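Local coordinates for HD domain protein (Enterococcus faecalis, PDB 4LRL), which probably hydrolyses deoxyribonucleoside triphosphates such as dGTP, under allosteric activation and inhibition by nucleotides, at residues L228-R233 against M249-D254; R236-G241 against Q409-Q414; D254-R259 against A430-Q435; E96-I101 against L125-A130. All coordinates share one frame; numbering follows the deposited sequence.

Contacts 1, 2 and 3 form a continuous patch of the HD associated region. Contacts 1 and 3 follow each other along helix 249-267, sharing D254, with I231 CD1 3.8 Å from Y255 CB. I410 ties both to contact 2: its CG2 lies 3.8 Å from V252 CG1, and its CD1 3.7 Å from I256 CD1. Contact 4 belongs to the HD domain and touches contact 1, where L232 CD2 comes within 3.5 Å of I101 CG1. It is also the one near the metal centre, with the T98 side chain about 10 Å from the bound nickel ion. In contact 3, the V257 side chain is about 13 Å from a bound dTTP.

Contact 1 (L228-R233 against M249-D254); sequences LTRILR and MHAVED
The methyl of A251 points toward helix 228-234 and is met there by R230 and I231, all three buried. The helices come close at this point, with the CA atoms of I231 and A251 6.1 Å apart. The cross-contact is apolar. R230 CG lies 3.5 Å from A251 CB, so the aliphatic base of the arginine rather than its guanidinium covers the methyl. CG anti to the backbone N (chi1 -173°) sets CB and CG against the methyl, and the chain bends at chi2. I231 uses its longer branch: CG1 packs against the methyl at 4.3 Å, and CD1 rests 3.9 Å from the carbonyl oxygen of A251.

Polar interactions do not bridge the two helices but organise the faces next to the contact. H250 ND1 donates to E253 OE1 over 3.2 Å in a nearly straight bond (176°). The oxygen lies in the plane of the imidazole, whereas the nitrogen approaches from above the carboxylate plane. M249 CE lies over one face of the same imidazole, offset toward the rim. E253 OE2 is taken up by S426, so both carboxylate oxygens are engaged, which should restrict the rotation of the group. R230 makes a cation-pi interaction with Y47 of the second subunit, while H250 and E253 pack on Q265 of the third.

The strand pair 235-238 and 241-245 connects the two helices in sequence, and I231 and V252 both lean on F244 of strand 241-245. On the HD-domain side, L228 packs on helix 206-219 and L232 on helix 87-108.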
loop_
_atom_site.group_PDB
_atom_site.type_symbol
_atom_site.label_atom_id
_atom_site.label_comp_id
_atom_site.label_asym_id
_atom_site.label_seq_id
_atom_site.Cartn_x
_atom_site.Cartn_y
_atom_site.Cartn_z
ATOM N N LEU C 228 -9.058 9.888 3.055
ATOM C CA LEU C 228 -10.270 10.494 2.499
ATOM C C LEU C 228 -11.547 9.960 3.146
ATOM O O LEU C 228 -12.438 10.737 3.495
ATOM C CB LEU C 228 -10.335 10.302 0.976
ATOM C CG LEU C 228 -11.564 10.881 0.260
ATOM C CD1 LEU C 228 -11.703 12.379 0.495
ATOM C CD2 LEU C 228 -11.535 10.577 -1.223
ATOM N N THR C 229 -11.620 8.637 3.299
ATOM C CA THR C 229 -12.790 7.975 3.878
ATOM C C THR C 229 -13.109 8.433 5.304
ATOM O O THR C 229 -14.281 8.546 5.663
ATOM C CB THR C 229 -12.686 6.436 3.804
ATOM O OG1 THR C 229 -12.741 6.026 2.436
ATOM C CG2 THR C 229 -13.849 5.770 4.540
ATOM N N ARG C 230 -12.089 8.702 6.117
ATOM C CA ARG C 230 -12.381 9.178 7.462
ATOM C C ARG C 230 -12.856 10.624 7.464
ATOM O O ARG C 230 -13.721 10.985 8.260
ATOM C CB ARG C 230 -11.234 8.970 8.463
ATOM C CG ARG C 230 -11.627 9.329 9.945
ATOM C CD ARG C 230 -12.910 8.637 10.452
ATOM N NE ARG C 230 -13.324 9.135 11.768
ATOM C CZ ARG C 230 -14.441 8.784 12.412
ATOM N NH1 ARG C 230 -15.293 7.913 11.885
ATOM N NH2 ARG C 230 -14.704 9.316 13.596
ATOM N N ILE C 231 -12.331 11.436 6.555
ATOM C CA ILE C 231 -12.814 12.807 6.430
ATOM C C ILE C 231 -14.258 12.812 5.940
ATOM O O ILE C 231 -15.082 13.577 6.435
ATOM C CB ILE C 231 -11.892 13.692 5.558
ATOM C CG1 ILE C 231 -10.507 13.783 6.215
ATOM C CG2 ILE C 231 -12.517 15.106 5.374
ATOM C CD1 ILE C 231 -9.570 14.734 5.562
ATOM N N LEU C 232 -14.569 11.921 5.003
ATOM C CA LEU C 232 -15.932 11.815 4.506
ATOM C C LEU C 232 -16.924 11.348 5.566
ATOM O O LEU C 232 -18.112 11.634 5.471
ATOM C CB LEU C 232 -15.994 10.918 3.267
ATOM C CG LEU C 232 -15.299 11.488 2.019
ATOM C CD1 LEU C 232 -15.461 10.565 0.829
ATOM C CD2 LEU C 232 -15.799 12.879 1.690
ATOM N N ARG C 233 -16.433 10.651 6.590
ATOM C CA ARG C 233 -17.304 10.154 7.650
ATOM C C ARG C 233 -17.691 11.243 8.660
ATOM O O ARG C 233 -18.667 11.092 9.386
ATOM C CB ARG C 233 -16.639 8.980 8.377
ATOM C CG ARG C 233 -17.598 8.099 9.173
ATOM C CD ARG C 233 -18.258 7.050 8.298
ATOM N NE ARG C 233 -19.429 6.451 8.934
ATOM C CZ ARG C 233 -20.077 5.382 8.464
ATOM N NH1 ARG C 233 -19.664 4.778 7.354
ATOM N NH2 ARG C 233 -21.141 4.910 9.112
ATOM N N MET C 249 -11.230 14.878 14.446
ATOM C CA MET C 249 -10.129 15.850 14.447
ATOM C C MET C 249 -8.785 15.271 13.951
ATOM O O MET C 249 -8.083 15.910 13.170
ATOM C CB MET C 249 -9.941 16.461 15.845
ATOM C CG MET C 249 -8.668 17.310 15.929
ATOM S SD MET C 249 -8.021 17.669 17.567
ATOM C CE MET C 249 -7.914 16.058 18.358
ATOM N N HIS C 250 -8.428 14.078 14.425
ATOM C CA HIS C 250 -7.140 13.472 14.057
ATOM C C HIS C 250 -7.022 13.235 12.555
ATOM O O HIS C 250 -5.951 13.417 11.985
ATOM C CB HIS C 250 -6.882 12.177 14.825
ATOM C CG HIS C 250 -6.772 12.360 16.312
ATOM N ND1 HIS C 250 -5.863 13.219 16.895
ATOM C CD2 HIS C 250 -7.444 11.773 17.331
ATOM C CE1 HIS C 250 -5.986 13.157 18.211
ATOM N NE2 HIS C 250 -6.942 12.292 18.500
ATOM N N ALA C 251 -8.131 12.854 11.923
ATOM C CA ALA C 251 -8.193 12.722 10.473
ATOM C C ALA C 251 -8.018 14.076 9.776
ATOM O O ALA C 251 -7.398 14.153 8.723
ATOM C CB ALA C 251 -9.487 12.079 10.056
ATOM N N VAL C 252 -8.568 15.139 10.358
ATOM C CA VAL C 252 -8.351 16.481 9.837
ATOM C C VAL C 252 -6.874 16.858 10.022
ATOM O O VAL C 252 -6.257 17.412 9.115
ATOM C CB VAL C 252 -9.312 17.518 10.485
ATOM C CG1 VAL C 252 -8.963 18.941 10.041
ATOM C CG2 VAL C 252 -10.760 17.182 10.131
ATOM N N GLU C 253 -6.316 16.523 11.182
ATOM C CA GLU C 253 -4.885 16.679 11.441
ATOM C C GLU C 253 -4.005 16.032 10.382
ATOM O O GLU C 253 -3.067 16.666 9.893
ATOM C CB GLU C 253 -4.507 16.071 12.779
ATOM C CG GLU C 253 -4.829 16.913 13.982
ATOM C CD GLU C 253 -4.288 16.294 15.259
ATOM O OE1 GLU C 253 -3.926 15.094 15.247
ATOM O OE2 GLU C 253 -4.222 17.016 16.271
ATOM N N ASP C 254 -4.308 14.772 10.046
ATOM C CA ASP C 254 -3.588 14.021 9.013
ATOM C C ASP C 254 -3.681 14.695 7.658
ATOM O O ASP C 254 -2.766 14.585 6.846
ATOM C CB ASP C 254 -4.131 12.599 8.879
ATOM C CG ASP C 254 -4.028 11.808 10.162
ATOM O OD1 ASP C 254 -4.901 10.942 10.387
ATOM O OD2 ASP C 254 -3.085 12.048 10.947
#

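Contact 2 (R236-G241 against Q409-Q414); sequences RPYKGG and QIELMQ
Strands 236-238 and 411-413 run nearly at right angles (96°), their axes 9.5 Å apart, and R236 and M413 have the nearest CA atoms. No hydrogen bond joins the two, because strand 241-245 lies between them in the sheet, pairing with R236 through A243 and with E411 and M413 through F244. Side chains span the gap instead. M413 reaches out with CG anti to its backbone N (chi1 -167°) and lays SD over one face of the R236 guanidinium, 3.4 Å from R236 NE; the two chains cross at about a right angle. A bend at the last torsion (chi3 -76°) then swings the methyl toward the tyrosine, leaving M413 CE 3.7 Å from Y238 CB. Farther along, Y238 OH lies 3.9 Å from E411 CG, the ring perpendicular to the carboxylate. The backbone N atoms of G240 and G241 sit over one face of the tyrosine, near its rim. Y238 N to G241 O and G241 N to Y238 O, both 2.8 Å, close a beta-hairpin whose two-residue loop, K239-G240, forms a type I turn. Side chains of strands 235-238 and 411-413 thus meet on one face of a four-stranded mixed sheet, across the intervening strand 241-245.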
loop_
_atom_site.group_PDB
_atom_site.type_symbol
_atom_site.label_atom_id
_atom_site.label_comp_id
_atom_site.label_asym_id
_atom_site.label_seq_id
_atom_site.Cartn_x
_atom_site.Cartn_y
_atom_site.Cartn_z
ATOM N N ARG C 236 -19.446 17.681 7.287
ATOM C CA ARG C 236 -20.806 18.092 7.616
ATOM C C ARG C 236 -21.106 19.496 7.070
ATOM O O ARG C 236 -20.231 20.357 7.080
ATOM C CB ARG C 236 -20.959 18.070 9.138
ATOM C CG ARG C 236 -22.332 18.411 9.672
ATOM C CD ARG C 236 -22.236 18.899 11.102
ATOM N NE ARG C 236 -23.511 18.774 11.803
ATOM C CZ ARG C 236 -23.799 17.811 12.673
ATOM N NH1 ARG C 236 -22.906 16.867 12.970
ATOM N NH2 ARG C 236 -24.991 17.790 13.251
ATOM N N PRO C 237 -22.342 19.729 6.591
ATOM C CA PRO C 237 -22.726 21.101 6.303
ATOM C C PRO C 237 -23.195 21.809 7.572
ATOM O O PRO C 237 -23.591 21.158 8.532
ATOM C CB PRO C 237 -23.910 20.935 5.350
ATOM C CG PRO C 237 -24.570 19.671 5.822
ATOM C CD PRO C 237 -23.432 18.777 6.275
ATOM N N TYR C 238 -23.118 23.135 7.567
ATOM C CA TYR C 238 -23.819 23.980 8.535
ATOM C C TYR C 238 -24.128 25.313 7.854
ATOM O O TYR C 238 -23.727 25.540 6.703
ATOM C CB TYR C 238 -23.005 24.168 9.824
ATOM C CG TYR C 238 -21.841 25.128 9.713
ATOM C CD1 TYR C 238 -21.902 26.389 10.300
ATOM C CD2 TYR C 238 -20.681 24.773 9.023
ATOM C CE1 TYR C 238 -20.839 27.285 10.193
ATOM C CE2 TYR C 238 -19.605 25.650 8.918
ATOM C CZ TYR C 238 -19.692 26.907 9.502
ATOM O OH TYR C 238 -18.636 27.785 9.403
ATOM N N LYS C 239 -24.820 26.194 8.572
ATOM C CA LYS C 239 -25.276 27.466 8.017
ATOM C C LYS C 239 -24.165 28.253 7.322
ATOM O O LYS C 239 -24.380 28.804 6.243
ATOM C CB LYS C 239 -25.936 28.312 9.109
ATOM C CG LYS C 239 -26.748 29.481 8.596
ATOM C CD LYS C 239 -27.410 30.192 9.766
ATOM C CE LYS C 239 -28.335 31.291 9.305
ATOM N NZ LYS C 239 -29.071 31.838 10.459
ATOM N N GLY C 240 -22.980 28.283 7.930
ATOM C CA GLY C 240 -21.839 29.010 7.379
ATOM C C GLY C 240 -20.936 28.185 6.477
ATOM O O GLY C 240 -19.825 28.606 6.160
ATOM N N GLY C 241 -21.386 27.010 6.057
ATOM C CA GLY C 241 -20.602 26.247 5.087
ATOM C C GLY C 241 -20.388 24.782 5.405
ATOM O O GLY C 241 -21.342 24.007 5.519
ATOM N N GLN C 409 -10.382 29.365 7.762
ATOM C CA GLN C 409 -10.425 28.440 8.894
ATOM C C GLN C 409 -10.988 27.057 8.562
ATOM O O GLN C 409 -11.856 26.905 7.700
ATOM C CB GLN C 409 -11.225 29.061 10.048
ATOM C CG GLN C 409 -10.798 30.470 10.415
ATOM C CD GLN C 409 -11.621 31.049 11.543
ATOM O OE1 GLN C 409 -11.539 30.593 12.681
ATOM N NE2 GLN C 409 -12.414 32.067 11.236
ATOM N N ILE C 410 -10.483 26.050 9.262
ATOM C CA ILE C 410 -11.077 24.725 9.228
ATOM C C ILE C 410 -11.898 24.593 10.508
ATOM O O ILE C 410 -11.356 24.679 11.607
ATOM C CB ILE C 410 -9.996 23.636 9.111
ATOM C CG1 ILE C 410 -9.235 23.803 7.794
ATOM C CG2 ILE C 410 -10.608 22.243 9.214
ATOM C CD1 ILE C 410 -7.952 23.035 7.726
ATOM N N GLU C 411 -13.211 24.426 10.362
ATOM C CA GLU C 411 -14.112 24.449 11.515
ATOM C C GLU C 411 -14.464 23.048 11.998
ATOM O O GLU C 411 -14.884 22.191 11.213
ATOM C CB GLU C 411 -15.389 25.233 11.208
ATOM C CG GLU C 411 -15.159 26.633 10.645
ATOM C CD GLU C 411 -14.900 27.697 11.707
ATOM O OE1 GLU C 411 -14.412 27.378 12.812
ATOM O OE2 GLU C 411 -15.179 28.871 11.422
ATOM N N LEU C 412 -14.276 22.823 13.294
ATOM C CA LEU C 412 -14.647 21.561 13.928
ATOM C C LEU C 412 -15.922 21.786 14.714
ATOM O O LEU C 412 -16.040 22.781 15.444
ATOM C CB LEU C 412 -13.535 21.066 14.849
ATOM C CG LEU C 412 -12.198 20.703 14.194
ATOM C CD1 LEU C 412 -11.050 20.960 15.145
ATOM C CD2 LEU C 412 -12.181 19.259 13.732
ATOM N N MET C 413 -16.883 20.885 14.549
ATOM C CA MET C 413 -18.149 21.019 15.266
ATOM C C MET C 413 -18.265 20.144 16.512
ATOM O O MET C 413 -18.111 18.920 16.457
ATOM C CB MET C 413 -19.348 20.793 14.353
ATOM C CG MET C 413 -20.637 21.248 15.007
ATOM S SD MET C 413 -22.087 21.032 13.984
ATOM C CE MET C 413 -21.873 22.396 12.843
ATOM N N GLN C 414 -18.551 20.804 17.633
ATOM C CA GLN C 414 -18.681 20.145 18.923
ATOM C C GLN C 414 -20.057 19.492 19.017
ATOM O O GLN C 414 -20.961 19.822 18.252
ATOM C CB GLN C 414 -18.522 21.165 20.053
ATOM C CG GLN C 414 -17.333 22.124 19.932
ATOM C CD GLN C 414 -16.132 21.686 20.745
ATOM O OE1 GLN C 414 -15.847 20.495 20.877
ATOM N NE2 GLN C 414 -15.413 22.656 21.293
#

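Contact 3 (D254-R259 against A430-Q435); sequences DYIVSR and AALAGQ
This is a small hydrophobic helix-helix contact, in which L432 of helix 427-434 touches I256 and V257 of helix 249-267. It lies within the HD associated region, next to the third subunit of the tetramer. About 103 Å² is buried in total, more than half of it on L432. The leucine does the touching with one methyl. CD1 is 3.8 Å from V257 CG2 and 4.1 Å from I256 CG2, and it also comes within 4.1 Å of V257 CA, so it lies against the backbone as well as the two branched side chains. L432 is extended beyond its first torsion (chi2 168°), which carries CD1 outward to the neighbouring helix. V257 turns its CG2 branch to the leucine, the branch that stands beside its own backbone N (chi1 173°). L432 crosses V257 at a slant, whereas it and I256 slide past each other in opposite directions.

The contact joins the long helix 249-267 to the short helix 427-434 within the HD associated region, with I410 packing beside I256. Within helix 249-267, S258 folds its hydroxyl back one turn, and S258 OG donates to D254 O over 2.9 Å. The carbonyl is thereby gripped twice, since S258 N also bonds to D254 O at 3.0 Å, reaching it from the opposite face of the carbonyl plane. Y255 and R259 are held elsewhere in the chain, by Q203 and, for R259, also by D397 and Y263.

Toward the third subunit, L432 packs on L428 and A431 on A431 of that chain. Q435 NE2 hydrogen-bonds to E253 of the same neighbour, although Q435 itself is poorly ordered.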
loop_
_atom_site.group_PDB
_atom_site.type_symbol
_atom_site.label_atom_id
_atom_site.label_comp_id
_atom_site.label_asym_id
_atom_site.label_seq_id
_atom_site.Cartn_x
_atom_site.Cartn_y
_atom_site.Cartn_z
ATOM N N ASP C 254 -4.308 14.772 10.046
ATOM C CA ASP C 254 -3.588 14.021 9.013
ATOM C C ASP C 254 -3.681 14.695 7.658
ATOM O O ASP C 254 -2.766 14.585 6.846
ATOM C CB ASP C 254 -4.131 12.599 8.879
ATOM C CG ASP C 254 -4.028 11.808 10.162
ATOM O OD1 ASP C 254 -4.901 10.942 10.387
ATOM O OD2 ASP C 254 -3.085 12.048 10.947
ATOM N N TYR C 255 -4.791 15.377 7.398
ATOM C CA TYR C 255 -4.895 16.133 6.168
ATOM C C TYR C 255 -3.871 17.285 6.180
ATOM O O TYR C 255 -3.142 17.471 5.211
ATOM C CB TYR C 255 -6.322 16.628 5.930
ATOM C CG TYR C 255 -6.375 17.818 5.013
ATOM C CD1 TYR C 255 -6.208 17.663 3.639
ATOM C CD2 TYR C 255 -6.580 19.105 5.523
ATOM C CE1 TYR C 255 -6.247 18.756 2.793
ATOM C CE2 TYR C 255 -6.617 20.218 4.682
ATOM C CZ TYR C 255 -6.451 20.035 3.320
ATOM O OH TYR C 255 -6.480 21.111 2.473
ATOM N N ILE C 256 -3.793 18.026 7.285
ATOM C CA ILE C 256 -2.821 19.121 7.394
ATOM C C ILE C 256 -1.373 18.611 7.321
ATOM O O ILE C 256 -0.526 19.209 6.680
ATOM C CB ILE C 256 -3.049 19.987 8.664
ATOM C CG1 ILE C 256 -4.417 20.677 8.602
ATOM C CG2 ILE C 256 -1.933 21.023 8.827
ATOM C CD1 ILE C 256 -4.540 21.744 7.509
ATOM N N VAL C 257 -1.109 17.487 7.963
ATOM C CA VAL C 257 0.200 16.859 7.909
ATOM C C VAL C 257 0.598 16.516 6.467
ATOM O O VAL C 257 1.697 16.854 6.039
ATOM C CB VAL C 257 0.260 15.634 8.852
ATOM C CG1 VAL C 257 1.564 14.853 8.675
ATOM C CG2 VAL C 257 0.133 16.090 10.286
ATOM N N SER C 258 -0.303 15.876 5.718
ATOM C CA SER C 258 -0.039 15.500 4.321
ATOM C C SER C 258 0.190 16.725 3.444
ATOM O O SER C 258 1.068 16.726 2.560
ATOM C CB SER C 258 -1.193 14.685 3.743
ATOM O OG SER C 258 -1.384 13.487 4.483
ATOM N N ARG C 259 -0.615 17.753 3.699
ATOM C CA ARG C 259 -0.546 19.009 2.988
ATOM C C ARG C 259 0.854 19.588 3.133
ATOM O O ARG C 259 1.504 19.888 2.135
ATOM C CB ARG C 259 -1.597 19.979 3.535
ATOM C CG ARG C 259 -1.900 21.157 2.634
ATOM C CD ARG C 259 -3.012 22.022 3.216
ATOM N NE ARG C 259 -2.816 23.444 2.932
ATOM C CZ ARG C 259 -3.701 24.395 3.240
ATOM N NH1 ARG C 259 -4.852 24.070 3.816
ATOM N NH2 ARG C 259 -3.451 25.671 2.952
ATOM N N ALA C 430 -1.170 23.634 15.212
ATOM C CA ALA C 430 -0.592 24.907 15.653
ATOM C C ALA C 430 0.908 24.947 15.403
ATOM O O ALA C 430 1.457 26.000 15.059
ATOM C CB ALA C 430 -0.885 25.153 17.125
ATOM N N ALA C 431 1.570 23.805 15.576
ATOM C CA ALA C 431 3.024 23.719 15.386
ATOM C C ALA C 431 3.419 23.801 13.914
ATOM O O ALA C 431 4.415 24.429 13.569
ATOM C CB ALA C 431 3.572 22.454 16.012
ATOM N N LEU C 432 2.635 23.154 13.058
ATOM C CA LEU C 432 2.839 23.190 11.612
ATOM C C LEU C 432 2.463 24.550 11.033
ATOM O O LEU C 432 3.169 25.082 10.173
ATOM C CB LEU C 432 2.026 22.081 10.926
ATOM C CG LEU C 432 2.539 20.645 11.078
ATOM C CD1 LEU C 432 1.500 19.643 10.608
ATOM C CD2 LEU C 432 3.855 20.449 10.328
ATOM N N ALA C 433 1.349 25.100 11.518
ATOM C CA ALA C 433 0.847 26.402 11.089
ATOM C C ALA C 433 1.752 27.534 11.551
ATOM O O ALA C 433 1.825 28.577 10.900
ATOM C CB ALA C 433 -0.567 26.617 11.590
ATOM N N GLY C 434 2.435 27.325 12.674
ATOM C CA GLY C 434 3.445 28.265 13.161
ATOM C C GLY C 434 4.766 28.129 12.422
ATOM O O GLY C 434 5.524 29.098 12.310
ATOM N N GLN C 435 5.045 26.926 11.918
ATOM C CA GLN C 435 6.274 26.672 11.153
ATOM C C GLN C 435 6.113 27.017 9.667
ATOM O O GLN C 435 7.027 26.792 8.866
ATOM C CB GLN C 435 6.748 25.223 11.314
ATOM C CG GLN C 435 8.265 25.063 11.169
ATOM C CD GLN C 435 8.671 23.808 10.410
ATOM O OE1 GLN C 435 7.852 23.184 9.733
ATOM N NE2 GLN C 435 9.947 23.439 10.515
#

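Contact 4 (E96-I101 against L125-A130); sequences EITRRI and LITLCA
R99 backs onto L128 with its CA and CB but leads its guanidinium away, and E96 lies at the edge of that guanidinium, in its plane. The grip is side-on: R99 NH2 reaches E96 OE1 at 2.8 Å, on the syn side, and R99 NE reaches E96 OE2 at 3.1 Å from above the carboxylate plane. R100 also presents its edge, giving both NE (2.7 Å) and NH1 to E96 OE1 from the anti side. OE1 thus takes three N-H groups in a salt-bridge network that would probably stabilise the carboxylate's negative charge; H49 N also bonds to OE2, and R100 NH1 to H45 O. The contact between the helices is apolar. T98 CG2 meets T127 CG2 at 3.6 Å, and L128 CD2 sits 3.7 Å from R99 CA. Each threonine has its hydroxyl beside the backbone N (chi1 -61° in T98), where T98 OG1 bonds to V94 O and T127 OG1 to E123 O, leaving the methyls to face each other. The segments are nearly antiparallel (159°), their axes 9.2 Å apart, as a helix pair of the HD domain close to its metal site. T98 and T127 also pack on helix 194-200, T98 on helix 206-219, and R99 and L128 on strand 46-52.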
loop_
_atom_site.group_PDB
_atom_site.type_symbol
_atom_site.label_atom_id
_atom_site.label_comp_id
_atom_site.label_asym_id
_atom_site.label_seq_id
_atom_site.Cartn_x
_atom_site.Cartn_y
_atom_site.Cartn_z
ATOM N N GLU C 96 -15.427 13.805 -8.537
ATOM C CA GLU C 96 -15.768 12.591 -7.804
ATOM C C GLU C 96 -15.865 12.778 -6.284
ATOM O O GLU C 96 -16.822 12.309 -5.664
ATOM C CB GLU C 96 -14.806 11.441 -8.141
ATOM C CG GLU C 96 -15.105 10.140 -7.373
ATOM C CD GLU C 96 -16.480 9.528 -7.674
ATOM O OE1 GLU C 96 -16.862 8.578 -6.954
ATOM O OE2 GLU C 96 -17.174 9.960 -8.629
ATOM N N ILE C 97 -14.873 13.445 -5.698
ATOM C CA ILE C 97 -14.865 13.709 -4.258
ATOM C C ILE C 97 -16.101 14.534 -3.875
ATOM O O ILE C 97 -16.760 14.240 -2.883
ATOM C CB ILE C 97 -13.567 14.431 -3.816
ATOM C CG1 ILE C 97 -12.335 13.523 -4.051
ATOM C CG2 ILE C 97 -13.678 14.916 -2.362
ATOM C CD1 ILE C 97 -11.001 14.111 -3.557
ATOM N N THR C 98 -16.414 15.535 -4.695
ATOM C CA THR C 98 -17.557 16.427 -4.503
ATOM C C THR C 98 -18.866 15.638 -4.571
ATOM O O THR C 98 -19.787 15.876 -3.780
ATOM C CB THR C 98 -17.559 17.548 -5.571
ATOM O OG1 THR C 98 -16.369 18.330 -5.440
ATOM C CG2 THR C 98 -18.739 18.466 -5.407
ATOM N N ARG C 99 -18.934 14.689 -5.505
ATOM C CA ARG C 99 -20.112 13.836 -5.628
ATOM C C ARG C 99 -20.281 12.986 -4.371
ATOM O O ARG C 99 -21.389 12.828 -3.862
ATOM C CB ARG C 99 -20.033 12.963 -6.880
ATOM C CG ARG C 99 -21.274 12.126 -7.130
ATOM C CD ARG C 99 -20.987 10.972 -8.077
ATOM N NE ARG C 99 -20.100 9.954 -7.515
ATOM C CZ ARG C 99 -20.443 9.038 -6.602
ATOM N NH1 ARG C 99 -21.680 8.984 -6.108
ATOM N NH2 ARG C 99 -19.533 8.155 -6.179
ATOM N N ARG C 100 -19.177 12.462 -3.849
ATOM C CA ARG C 100 -19.252 11.640 -2.638
ATOM C C ARG C 100 -19.738 12.459 -1.451
ATOM O O ARG C 100 -20.544 11.969 -0.656
ATOM C CB ARG C 100 -17.918 10.950 -2.355
ATOM C CG ARG C 100 -17.612 9.870 -3.382
ATOM C CD ARG C 100 -16.242 9.261 -3.231
ATOM N NE ARG C 100 -15.924 8.459 -4.416
ATOM C CZ ARG C 100 -14.872 7.647 -4.549
ATOM N NH1 ARG C 100 -14.701 6.978 -5.682
ATOM N NH2 ARG C 100 -13.997 7.495 -3.558
ATOM N N ILE C 101 -19.274 13.709 -1.362
ATOM C CA ILE C 101 -19.670 14.619 -0.277
ATOM C C ILE C 101 -21.155 14.984 -0.344
ATOM O O ILE C 101 -21.847 14.934 0.669
ATOM C CB ILE C 101 -18.794 15.915 -0.240
ATOM C CG1 ILE C 101 -17.326 15.535 -0.046
ATOM C CG2 ILE C 101 -19.257 16.861 0.875
ATOM C CD1 ILE C 101 -16.345 16.690 -0.116
ATOM N N LEU C 125 -26.268 19.718 -8.718
ATOM C CA LEU C 125 -25.821 19.825 -10.109
ATOM C C LEU C 125 -24.853 20.982 -10.351
ATOM O O LEU C 125 -23.827 20.796 -10.996
ATOM C CB LEU C 125 -27.002 19.879 -11.080
ATOM C CG LEU C 125 -26.640 19.993 -12.567
ATOM C CD1 LEU C 125 -25.643 18.900 -13.027
ATOM C CD2 LEU C 125 -27.904 19.987 -13.416
ATOM N N ILE C 126 -25.174 22.160 -9.827
ATOM C CA ILE C 126 -24.275 23.310 -9.912
ATOM C C ILE C 126 -22.938 23.060 -9.196
ATOM O O ILE C 126 -21.890 23.534 -9.642
ATOM C CB ILE C 126 -24.946 24.626 -9.391
ATOM C CG1 ILE C 126 -24.029 25.831 -9.646
ATOM C CG2 ILE C 126 -25.319 24.520 -7.917
ATOM C CD1 ILE C 126 -24.566 27.156 -9.130
ATOM N N THR C 127 -22.984 22.315 -8.094
ATOM C CA THR C 127 -21.787 22.025 -7.324
ATOM C C THR C 127 -20.883 21.046 -8.092
ATOM O O THR C 127 -19.654 21.200 -8.092
ATOM C CB THR C 127 -22.126 21.491 -5.917
ATOM O OG1 THR C 127 -23.057 22.375 -5.270
ATOM C CG2 THR C 127 -20.879 21.397 -5.059
ATOM N N LEU C 128 -21.497 20.062 -8.752
ATOM C CA LEU C 128 -20.755 19.091 -9.552
ATOM C C LEU C 128 -20.143 19.765 -10.770
ATOM O O LEU C 128 -18.994 19.496 -11.133
ATOM C CB LEU C 128 -21.653 17.922 -9.968
ATOM C CG LEU C 128 -22.155 17.026 -8.839
ATOM C CD1 LEU C 128 -23.136 15.962 -9.335
ATOM C CD2 LEU C 128 -20.977 16.400 -8.117
ATOM N N CYS C 129 -20.910 20.661 -11.387
ATOM C CA CYS C 129 -20.416 21.412 -12.534
ATOM C C CYS C 129 -19.207 22.264 -12.155
ATOM O O CYS C 129 -18.158 22.170 -12.792
ATOM C CB CYS C 129 -21.533 22.255 -13.148
ATOM S SG CYS C 129 -22.750 21.252 -14.017
ATOM N N ALA C 130 -19.343 23.062 -11.101
ATOM C CA ALA C 130 -18.215 23.863 -10.599
ATOM C C ALA C 130 -16.993 23.022 -10.229
ATOM O O ALA C 130 -15.864 23.444 -10.472
ATOM C CB ALA C 130 -18.631 24.725 -9.447
#